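Local atomic coordinates of substrate-binding protein (Synechococcus sp., PDB entry 6WPN), a protein that probably binds a sugar or oligosaccharide in the periplasm and delivers it to a membrane transporter. Residues 344-353 and 365-376; 136-144 and 330-339. All coordinates share one frame; numbering follows the deposited sequence. Where two conformers were deposited one is given.

Contact 1 of 2, residues 344-353 and 365-376; sequences LSAIRAELEV and RDARLLSAETLN
Leu351 packs against Arg368 and Leu369 where two consecutive helices, 341-352 and 359-374, fold back on each other as a helical hairpin. The local axes approach to 10.0 Å at a signed crossing angle of -137°, so the helices run roughly antiparallel but splayed, and the nearest CA atoms pair Leu351 with Leu369 and Arg348 with Ala372. Arg368 can be followed from base to tip. Its CB rests on both methyls of Leu351, CD1 and CD2 each lying 4.0 Å away. The chain then bends at chi3 (62°, about the CG-CD bond), which turns the guanidinium back over the same leucine: Leu351 CD2 sits above the centre of one face, 3.8 Å from both Arg368 CZ and Arg368 NH1, with Arg368 NE also against it at 4.0 Å, while the two side chains cross at about a right angle. At the tip, Arg368 NH2 reaches Ile347 CG2 at 3.5 Å, and Ile347 CD1 lies near the guanidinium plane, at its edge. Nearer its base, Leu351 CB lies 3.8 Å from Leu369 CD1.

Near the C-terminal end of helix 341-352, Arg365 bends at chi2 and brings its guanidinium edge to the backbone. Its NE and NH2 both donate to Leu351 O, each at 2.8 Å, and both bonds are weak because they are bent, the N-H...O angle at NE being only 127°. An alanine here would remove both donors and is likely to leave the Leu351 carbonyl without these two weak bonds near the helix end. Through Ala372 and Leu375 the hairpin also rests on Leu337 of strand 337-338. Towards the start of segment 344-353, Leu344 CD1 also meets Leu375 CD2 in an apolar contact, 4.3 Å apart.

Contact 2 of 2, residues 136-144 and 330-339; sequences AIPWYLTVR and FAREARVLPS
A short antiparallel bridge joins strand 337-338 to strand 137-149 of the mixed sheet, pairing Leu141 with Leu337 and Tyr140 with Pro338. The Leu141-Leu337 pair is hydrogen-bonded in both directions: Leu141 N donates to Leu337 O at 2.8 Å and 158°, and Leu337 N returns a bond to Leu141 O at 2.9 Å. The Tyr140-Pro338 pair is the non-hydrogen-bonded one. Helix 324-334 ends in a Schellman motif just before strand 337-338, with Arg335 at positive phi and Val336 N bonded back to Ala331 O at 3.1 Å.

Trp139, Tyr140 and Phe330 form an aromatic cluster linking strand and helix. With CG between its backbone N and carbonyl carbon (chi1 68°), Tyr140 turns one ring face toward Phe330 CE2, 3.7 Å from Tyr140 CD1; the planes are oblique, at 52°. Trp139 joins in with a near-parallel but slid six-membered ring, its centroid 5.6 Å from that of Phe330. Tyr44 meets Phe330 edge-to-face from outside these segments. The face bearing Leu141 and Leu337 is tighter: Leu141 CD1 presses on Leu337 CB at 3.4 Å, closer than usual for carbons, and Leu337 CD1 goes on to touch Val143 CG2 at 3.9 Å.

Overall arrangement
After the N-terminal strands 30-35, 61-66 and 87-90 the chain forms strand 137-149; 185 residues separate segment 136-144 from segment 330-339, where contact 2 closes a long loop. Helix 341-352 follows directly, and after only 11 intervening residues contact 1 closes the helical hairpin. The two contacts are therefore in series, neither nested nor crossed. Their centres lie about 12 Å apart and they touch: Glu350 forms a salt bridge with Arg332, Ser371 OG probably hydrogen-bonds to Val143 O, and Leu344 packs on Pro338. Together they attach the hairpin and helix 324-334 to a central strand that also pairs with strands 260-263, 282-285 and 295-303.

Contact 1 of 2, residues 344-353 and 365-376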
loop_
_atom_site.group_PDB
_atom_site.type_symbol
_atom_site.label_atom_id
_atom_site.label_comp_id
_atom_site.label_asym_id
_atom_site.label_seq_id
_atom_site.Cartn_x
_atom_site.Cartn_y
_atom_site.Cartn_z
ATOM N N LEU A 344 5.608 7.710 -16.628
ATOM C CA LEU A 344 4.183 7.402 -16.552
ATOM C C LEU A 344 3.527 7.490 -17.923
ATOM O O LEU A 344 2.746 6.612 -18.306
ATOM C CB LEU A 344 3.492 8.348 -15.570
ATOM C CG LEU A 344 1.975 8.212 -15.433
ATOM C CD1 LEU A 344 1.596 6.820 -14.941
ATOM C CD2 LEU A 344 1.416 9.286 -14.511
ATOM N N SER A 345 3.818 8.558 -18.667
ATOM C CA SER A 345 3.287 8.679 -20.019
ATOM C C SER A 345 3.847 7.595 -20.932
ATOM O O SER A 345 3.128 7.055 -21.777
ATOM C CB SER A 345 3.587 10.066 -20.585
ATOM O OG SER A 345 2.970 10.230 -21.848
ATOM N N ALA A 346 5.136 7.275 -20.787
ATOM C CA ALA A 346 5.724 6.220 -21.604
ATOM C C ALA A 346 5.089 4.870 -21.300
ATOM O O ALA A 346 4.846 4.072 -22.215
ATOM C CB ALA A 346 7.236 6.163 -21.398
ATOM N N ILE A 347 4.826 4.586 -20.020
ATOM C CA ILE A 347 4.218 3.309 -19.660
ATOM C C ILE A 347 2.773 3.250 -20.141
ATOM O O ILE A 347 2.327 2.229 -20.682
ATOM C CB ILE A 347 4.320 3.068 -18.144
ATOM C CG1 ILE A 347 5.770 2.799 -17.750
ATOM C CG2 ILE A 347 3.462 1.875 -17.739
ATOM C CD1 ILE A 347 6.359 1.600 -18.433
ATOM N N ARG A 348 2.014 4.330 -19.940
ATOM C CA ARG A 348 0.649 4.376 -20.455
ATOM C C ARG A 348 0.629 4.182 -21.965
ATOM O O ARG A 348 -0.257 3.505 -22.501
ATOM C CB ARG A 348 -0.014 5.703 -20.086
ATOM C CG ARG A 348 -0.407 5.842 -18.628
ATOM C CD ARG A 348 -0.963 7.231 -18.369
ATOM N NE ARG A 348 -1.323 7.440 -16.971
ATOM C CZ ARG A 348 -2.547 7.274 -16.485
ATOM N NH1 ARG A 348 -3.531 6.894 -17.289
ATOM N NH2 ARG A 348 -2.790 7.486 -15.198
ATOM N N ALA A 349 1.603 4.766 -22.665
ATOM C CA ALA A 349 1.647 4.643 -24.117
ATOM C C ALA A 349 1.972 3.217 -24.540
ATOM O O ALA A 349 1.378 2.698 -25.489
ATOM C CB ALA A 349 2.669 5.620 -24.696
ATOM N N GLU A 350 2.917 2.572 -23.854
ATOM C CA GLU A 350 3.263 1.196 -24.195
ATOM C C GLU A 350 2.085 0.260 -23.967
ATOM O O GLU A 350 1.853 -0.664 -24.756
ATOM C CB GLU A 350 4.485 0.750 -23.395
ATOM C CG GLU A 350 5.759 1.461 -23.828
ATOM C CD GLU A 350 6.882 1.351 -22.813
ATOM O OE1 GLU A 350 6.726 0.605 -21.820
ATOM O OE2 GLU A 350 7.923 2.018 -23.009
ATOM N N LEU A 351 1.304 0.505 -22.915
ATOM C CA LEU A 351 0.165 -0.358 -22.631
ATOM C C LEU A 351 -0.928 -0.204 -23.685
ATOM O O LEU A 351 -1.563 -1.191 -24.074
ATOM C CB LEU A 351 -0.388 -0.055 -21.240
ATOM C CG LEU A 351 0.540 -0.465 -20.102
ATOM C CD1 LEU A 351 0.036 0.055 -18.754
ATOM C CD2 LEU A 351 0.695 -1.980 -20.083
ATOM N N GLU A 352 -1.159 1.023 -24.160
ATOM C CA GLU A 352 -2.237 1.258 -25.113
ATOM C C GLU A 352 -1.978 0.605 -26.464
ATOM O O GLU A 352 -2.935 0.312 -27.189
ATOM C CB GLU A 352 -2.451 2.764 -25.312
ATOM C CG GLU A 352 -3.145 3.482 -24.158
ATOM C CD GLU A 352 -3.057 5.000 -24.267
ATOM O OE1 GLU A 352 -2.374 5.502 -25.187
ATOM O OE2 GLU A 352 -3.671 5.696 -23.429
ATOM N N VAL A 353 -0.714 0.350 -26.811
ATOM C CA VAL A 353 -0.343 -0.210 -28.101
ATOM C C VAL A 353 0.374 -1.547 -27.970
ATOM O O VAL A 353 0.955 -2.031 -28.942
ATOM C CB VAL A 353 0.519 0.782 -28.907
ATOM C CG1 VAL A 353 -0.240 2.070 -29.116
ATOM C CG2 VAL A 353 1.826 1.044 -28.186
ATOM N N ARG A 365 -1.519 -7.329 -19.231
ATOM C CA ARG A 365 -1.709 -6.012 -19.820
ATOM C C ARG A 365 -3.024 -5.393 -19.354
ATOM O O ARG A 365 -3.074 -4.197 -19.047
ATOM C CB ARG A 365 -1.645 -6.130 -21.346
ATOM C CG ARG A 365 -1.711 -4.827 -22.115
ATOM C CD ARG A 365 -3.129 -4.512 -22.520
ATOM N NE ARG A 365 -3.183 -3.427 -23.492
ATOM C CZ ARG A 365 -3.533 -3.584 -24.764
ATOM N NH1 ARG A 365 -3.864 -4.791 -25.213
ATOM N NH2 ARG A 365 -3.561 -2.536 -25.581
ATOM N N ASP A 366 -4.092 -6.199 -19.280
ATOM C CA ASP A 366 -5.377 -5.703 -18.793
ATOM C C ASP A 366 -5.271 -5.186 -17.365
ATOM O O ASP A 366 -5.886 -4.171 -17.014
ATOM C CB ASP A 366 -6.446 -6.797 -18.861
ATOM C CG ASP A 366 -6.741 -7.257 -20.277
ATOM O OD1 ASP A 366 -6.474 -6.491 -21.233
ATOM O OD2 ASP A 366 -7.260 -8.388 -20.428
ATOM N N ALA A 367 -4.513 -5.884 -16.517
ATOM C CA ALA A 367 -4.394 -5.462 -15.129
ATOM C C ALA A 367 -3.582 -4.178 -15.015
ATOM O O ALA A 367 -3.986 -3.240 -14.320
ATOM C CB ALA A 367 -3.769 -6.581 -14.298
ATOM N N ARG A 368 -2.442 -4.106 -15.709
ATOM C CA ARG A 368 -1.614 -2.904 -15.630
ATOM C C ARG A 368 -2.354 -1.688 -16.176
ATOM O O ARG A 368 -2.228 -0.581 -15.640
ATOM C CB ARG A 368 -0.302 -3.103 -16.389
ATOM C CG ARG A 368 0.625 -4.161 -15.823
ATOM C CD ARG A 368 1.848 -4.305 -16.707
ATOM N NE ARG A 368 2.605 -3.057 -16.748
ATOM C CZ ARG A 368 3.511 -2.756 -17.669
ATOM N NH1 ARG A 368 3.780 -3.611 -18.649
ATOM N NH2 ARG A 368 4.140 -1.589 -17.616
ATOM N N LEU A 369 -3.139 -1.880 -17.235
ATOM C CA LEU A 369 -3.881 -0.768 -17.820
ATOM C C LEU A 369 -4.989 -0.297 -16.891
ATOM O O LEU A 369 -5.263 0.905 -16.802
ATOM C CB LEU A 369 -4.459 -1.182 -19.171
ATOM C CG LEU A 369 -5.005 -0.060 -20.046
ATOM C CD1 LEU A 369 -3.924 0.972 -20.291
ATOM C CD2 LEU A 369 -5.514 -0.632 -21.355
ATOM N N LEU A 370 -5.645 -1.229 -16.200
ATOM C CA LEU A 370 -6.678 -0.838 -15.250
ATOM C C LEU A 370 -6.080 -0.075 -14.069
ATOM O O LEU A 370 -6.672 0.897 -13.588
ATOM C CB LEU A 370 -7.440 -2.077 -14.786
ATOM C CG LEU A 370 -8.783 -1.861 -14.095
ATOM C CD1 LEU A 370 -9.591 -0.822 -14.842
ATOM C CD2 LEU A 370 -9.540 -3.182 -14.048
ATOM N N SER A 371 -4.897 -0.485 -13.602
ATOM C CA SER A 371 -4.217 0.267 -12.547
ATOM C C SER A 371 -3.873 1.681 -13.003
ATOM O O SER A 371 -4.064 2.646 -12.251
ATOM C CB SER A 371 -2.952 -0.463 -12.094
ATOM O OG SER A 371 -3.265 -1.633 -11.362
ATOM N N ALA A 372 -3.363 1.827 -14.228
ATOM C CA ALA A 372 -2.994 3.157 -14.708
ATOM C C ALA A 372 -4.213 4.056 -14.870
ATOM O O ALA A 372 -4.126 5.267 -14.641
ATOM C CB ALA A 372 -2.230 3.049 -16.028
ATOM N N GLU A 373 -5.347 3.485 -15.267
ATOM C CA GLU A 373 -6.572 4.262 -15.417
ATOM C C GLU A 373 -7.154 4.639 -14.058
ATOM O O GLU A 373 -7.663 5.751 -13.879
ATOM C CB GLU A 373 -7.564 3.464 -16.257
ATOM C CG GLU A 373 -7.109 3.338 -17.705
ATOM C CD GLU A 373 -8.048 2.512 -18.560
ATOM O OE1 GLU A 373 -8.488 1.439 -18.097
ATOM O OE2 GLU A 373 -8.333 2.936 -19.702
ATOM N N THR A 374 -7.072 3.725 -13.088
ATOM C CA THR A 374 -7.592 3.974 -11.744
ATOM C C THR A 374 -6.804 5.064 -11.023
ATOM O O THR A 374 -7.359 5.770 -10.172
ATOM C CB THR A 374 -7.576 2.676 -10.931
ATOM O OG1 THR A 374 -8.283 1.659 -11.647
ATOM C CG2 THR A 374 -8.251 2.870 -9.589
ATOM N N LEU A 375 -5.518 5.216 -11.354
ATOM C CA LEU A 375 -4.675 6.219 -10.705
ATOM C C LEU A 375 -5.250 7.629 -10.815
ATOM O O LEU A 375 -5.052 8.445 -9.908
ATOM C CB LEU A 375 -3.269 6.176 -11.303
ATOM C CG LEU A 375 -2.304 7.226 -10.768
ATOM C CD1 LEU A 375 -2.092 6.993 -9.284
ATOM C CD2 LEU A 375 -0.987 7.174 -11.529
ATOM N N ASN A 376 -5.989 7.927 -11.885
ATOM C CA ASN A 376 -6.531 9.272 -12.048
ATOM C C ASN A 376 -7.591 9.594 -11.005
ATOM O O ASN A 376 -7.882 10.773 -10.776
ATOM C CB ASN A 376 -7.124 9.445 -13.446
ATOM C CG ASN A 376 -6.073 9.386 -14.534
ATOM O OD1 ASN A 376 -6.205 8.635 -15.503
ATOM N ND2 ASN A 376 -5.019 10.180 -14.381
#

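Contact 2 of 2, residues 136-144 and 330-339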
loop_
_atom_site.group_PDB
_atom_site.type_symbol
_atom_site.label_atom_id
_atom_site.label_comp_id
_atom_site.label_asym_id
_atom_site.label_seq_id
_atom_site.Cartn_x
_atom_site.Cartn_y
_atom_site.Cartn_z
ATOM N N ALA A 136 10.967 13.998 1.202
ATOM C CA ALA A 136 11.119 12.772 0.437
ATOM C C ALA A 136 10.893 13.047 -1.040
ATOM O O ALA A 136 10.201 13.998 -1.418
ATOM C CB ALA A 136 10.154 11.685 0.926
ATOM N N ILE A 137 11.490 12.198 -1.861
ATOM C CA ILE A 137 11.300 12.214 -3.306
ATOM C C ILE A 137 10.392 11.044 -3.666
ATOM O O ILE A 137 10.651 9.918 -3.217
ATOM C CB ILE A 137 12.644 12.116 -4.051
ATOM C CG1 ILE A 137 13.469 13.381 -3.820
ATOM C CG2 ILE A 137 12.427 11.878 -5.542
ATOM C CD1 ILE A 137 14.912 13.249 -4.250
ATOM N N PRO A 138 9.334 11.258 -4.442
ATOM C CA PRO A 138 8.459 10.138 -4.806
ATOM C C PRO A 138 9.189 9.145 -5.693
ATOM O O PRO A 138 9.963 9.521 -6.575
ATOM C CB PRO A 138 7.300 10.810 -5.556
ATOM C CG PRO A 138 7.391 12.250 -5.206
ATOM C CD PRO A 138 8.836 12.539 -4.961
ATOM N N TRP A 139 8.937 7.864 -5.442
ATOM C CA TRP A 139 9.515 6.806 -6.256
ATOM C C TRP A 139 8.409 6.173 -7.091
ATOM O O TRP A 139 7.931 6.782 -8.049
ATOM C CB TRP A 139 10.223 5.776 -5.375
ATOM C CG TRP A 139 11.055 4.796 -6.137
ATOM C CD1 TRP A 139 11.245 4.753 -7.488
ATOM C CD2 TRP A 139 11.788 3.695 -5.594
ATOM N NE1 TRP A 139 12.058 3.696 -7.819
ATOM C CE2 TRP A 139 12.407 3.032 -6.671
ATOM C CE3 TRP A 139 11.988 3.208 -4.297
ATOM C CZ2 TRP A 139 13.210 1.906 -6.493
ATOM C CZ3 TRP A 139 12.790 2.090 -4.121
ATOM C CH2 TRP A 139 13.388 1.452 -5.214
ATOM N N TYR A 140 7.999 4.959 -6.757
ATOM C CA TYR A 140 6.928 4.288 -7.476
ATOM C C TYR A 140 5.671 4.219 -6.616
ATOM O O TYR A 140 5.662 4.589 -5.438
ATOM C CB TYR A 140 7.350 2.881 -7.903
ATOM C CG TYR A 140 7.544 1.917 -6.758
ATOM C CD1 TYR A 140 8.743 1.861 -6.067
ATOM C CD2 TYR A 140 6.529 1.046 -6.382
ATOM C CE1 TYR A 140 8.926 0.970 -5.029
ATOM C CE2 TYR A 140 6.704 0.152 -5.339
ATOM C CZ TYR A 140 7.901 0.119 -4.672
ATOM O OH TYR A 140 8.075 -0.770 -3.641
ATOM N N LEU A 141 4.594 3.740 -7.230
ATOM C CA LEU A 141 3.320 3.621 -6.540
ATOM C C LEU A 141 2.521 2.471 -7.138
ATOM O O LEU A 141 2.727 2.071 -8.286
ATOM C CB LEU A 141 2.551 4.947 -6.574
ATOM C CG LEU A 141 2.159 5.473 -7.948
ATOM C CD1 LEU A 141 0.931 4.780 -8.469
ATOM C CD2 LEU A 141 1.919 6.976 -7.840
ATOM N N THR A 142 1.616 1.930 -6.326
ATOM C CA THR A 142 0.786 0.797 -6.702
ATOM C C THR A 142 -0.674 1.131 -6.463
ATOM O O THR A 142 -1.026 1.667 -5.406
ATOM C CB THR A 142 1.128 -0.465 -5.892
ATOM O OG1 THR A 142 0.763 -0.258 -4.524
ATOM C CG2 THR A 142 2.606 -0.757 -5.927
ATOM N N VAL A 143 -1.506 0.865 -7.461
ATOM C CA VAL A 143 -2.955 0.881 -7.312
ATOM C C VAL A 143 -3.405 -0.573 -7.334
ATOM O O VAL A 143 -3.313 -1.242 -8.372
ATOM C CB VAL A 143 -3.635 1.696 -8.419
ATOM C CG1 VAL A 143 -5.140 1.671 -8.237
ATOM C CG2 VAL A 143 -3.107 3.125 -8.417
ATOM N N ARG A 144 -3.892 -1.072 -6.203
ATOM C CA ARG A 144 -4.336 -2.457 -6.123
ATOM C C ARG A 144 -5.724 -2.623 -6.731
ATOM O O ARG A 144 -6.609 -1.782 -6.545
ATOM C CB ARG A 144 -4.319 -2.959 -4.681
ATOM C CG ARG A 144 -5.323 -2.317 -3.766
ATOM C CD ARG A 144 -5.275 -2.957 -2.394
ATOM N NE ARG A 144 -6.156 -2.255 -1.472
ATOM C CZ ARG A 144 -5.762 -1.276 -0.665
ATOM N NH1 ARG A 144 -4.490 -0.894 -0.652
ATOM N NH2 ARG A 144 -6.637 -0.685 0.141
ATOM N N PHE A 330 11.664 0.218 -14.165
ATOM C CA PHE A 330 11.106 -0.451 -12.996
ATOM C C PHE A 330 9.606 -0.657 -13.142
ATOM O O PHE A 330 9.077 -1.673 -12.680
ATOM C CB PHE A 330 11.425 0.334 -11.717
ATOM C CG PHE A 330 11.022 -0.382 -10.451
ATOM C CD1 PHE A 330 11.810 -1.401 -9.935
ATOM C CD2 PHE A 330 9.871 -0.020 -9.762
ATOM C CE1 PHE A 330 11.451 -2.064 -8.772
ATOM C CE2 PHE A 330 9.507 -0.677 -8.593
ATOM C CZ PHE A 330 10.299 -1.704 -8.100
ATOM N N ALA A 331 8.906 0.278 -13.788
ATOM C CA ALA A 331 7.474 0.095 -14.012
ATOM C C ALA A 331 7.205 -1.127 -14.881
ATOM O O ALA A 331 6.233 -1.853 -14.654
ATOM C CB ALA A 331 6.872 1.346 -14.650
ATOM N N ARG A 332 8.065 -1.381 -15.871
ATOM C CA ARG A 332 7.889 -2.563 -16.709
ATOM C C ARG A 332 8.202 -3.838 -15.938
ATOM O O ARG A 332 7.393 -4.774 -15.913
ATOM C CB ARG A 332 8.767 -2.473 -17.958
ATOM C CG ARG A 332 8.478 -1.285 -18.846
ATOM C CD ARG A 332 9.390 -1.254 -20.061
ATOM N NE ARG A 332 9.289 0.015 -20.777
ATOM C CZ ARG A 332 10.255 0.924 -20.828
ATOM N NH1 ARG A 332 11.410 0.705 -20.207
ATOM N NH2 ARG A 332 10.071 2.052 -21.504
ATOM N N GLU A 333 9.374 -3.894 -15.301
ATOM C CA GLU A 333 9.802 -5.126 -14.648
ATOM C C GLU A 333 8.940 -5.444 -13.436
ATOM O O GLU A 333 8.640 -6.614 -13.173
ATOM C CB GLU A 333 11.278 -5.025 -14.255
ATOM C CG GLU A 333 12.220 -4.969 -15.454
ATOM C CD GLU A 333 13.680 -4.797 -15.063
ATOM O OE1 GLU A 333 13.960 -4.529 -13.872
ATOM O OE2 GLU A 333 14.548 -4.928 -15.953
ATOM N N ALA A 334 8.510 -4.422 -12.702
ATOM C CA ALA A 334 7.689 -4.629 -11.518
ATOM C C ALA A 334 6.197 -4.561 -11.802
ATOM O O ALA A 334 5.406 -4.905 -10.917
ATOM C CB ALA A 334 8.041 -3.601 -10.436
ATOM N N ARG A 335 5.796 -4.158 -13.009
ATOM C CA ARG A 335 4.383 -4.013 -13.351
ATOM C C ARG A 335 3.716 -3.087 -12.337
ATOM O O ARG A 335 2.682 -3.388 -11.738
ATOM C CB ARG A 335 3.711 -5.385 -13.440
ATOM C CG ARG A 335 4.556 -6.357 -14.268
ATOM C CD ARG A 335 3.900 -7.697 -14.506
ATOM N NE ARG A 335 4.623 -8.454 -15.527
ATOM C CZ ARG A 335 5.653 -9.257 -15.280
ATOM N NH1 ARG A 335 6.091 -9.419 -14.040
ATOM N NH2 ARG A 335 6.250 -9.898 -16.277
ATOM N N VAL A 336 4.362 -1.938 -12.144
ATOM C CA VAL A 336 4.016 -0.961 -11.129
ATOM C C VAL A 336 3.857 0.400 -11.802
ATOM O O VAL A 336 4.219 0.588 -12.962
ATOM C CB VAL A 336 5.100 -0.939 -10.025
ATOM C CG1 VAL A 336 4.859 0.156 -8.987
ATOM C CG2 VAL A 336 5.270 -2.293 -9.413
ATOM N N LEU A 337 3.297 1.357 -11.059
ATOM C CA LEU A 337 3.173 2.656 -11.711
ATOM C C LEU A 337 4.278 3.598 -11.248
ATOM O O LEU A 337 4.626 3.613 -10.062
ATOM C CB LEU A 337 1.817 3.287 -11.400
ATOM C CG LEU A 337 0.607 2.499 -11.896
ATOM C CD1 LEU A 337 -0.686 3.133 -11.420
ATOM C CD2 LEU A 337 0.629 2.424 -13.410
ATOM N N PRO A 338 4.858 4.393 -12.138
ATOM C CA PRO A 338 5.891 5.342 -11.722
ATOM C C PRO A 338 5.294 6.691 -11.342
ATOM O O PRO A 338 4.151 7.018 -11.670
ATOM C CB PRO A 338 6.768 5.465 -12.974
ATOM C CG PRO A 338 5.791 5.282 -14.104
ATOM C CD PRO A 338 4.711 4.340 -13.605
ATOM N N SER A 339 6.101 7.475 -10.626
ATOM C CA SER A 339 5.736 8.843 -10.291
ATOM C C SER A 339 6.368 9.862 -11.228
ATOM O O SER A 339 6.061 11.053 -11.126
ATOM C CB SER A 339 6.125 9.156 -8.840
ATOM O OG SER A 339 7.521 9.004 -8.643
#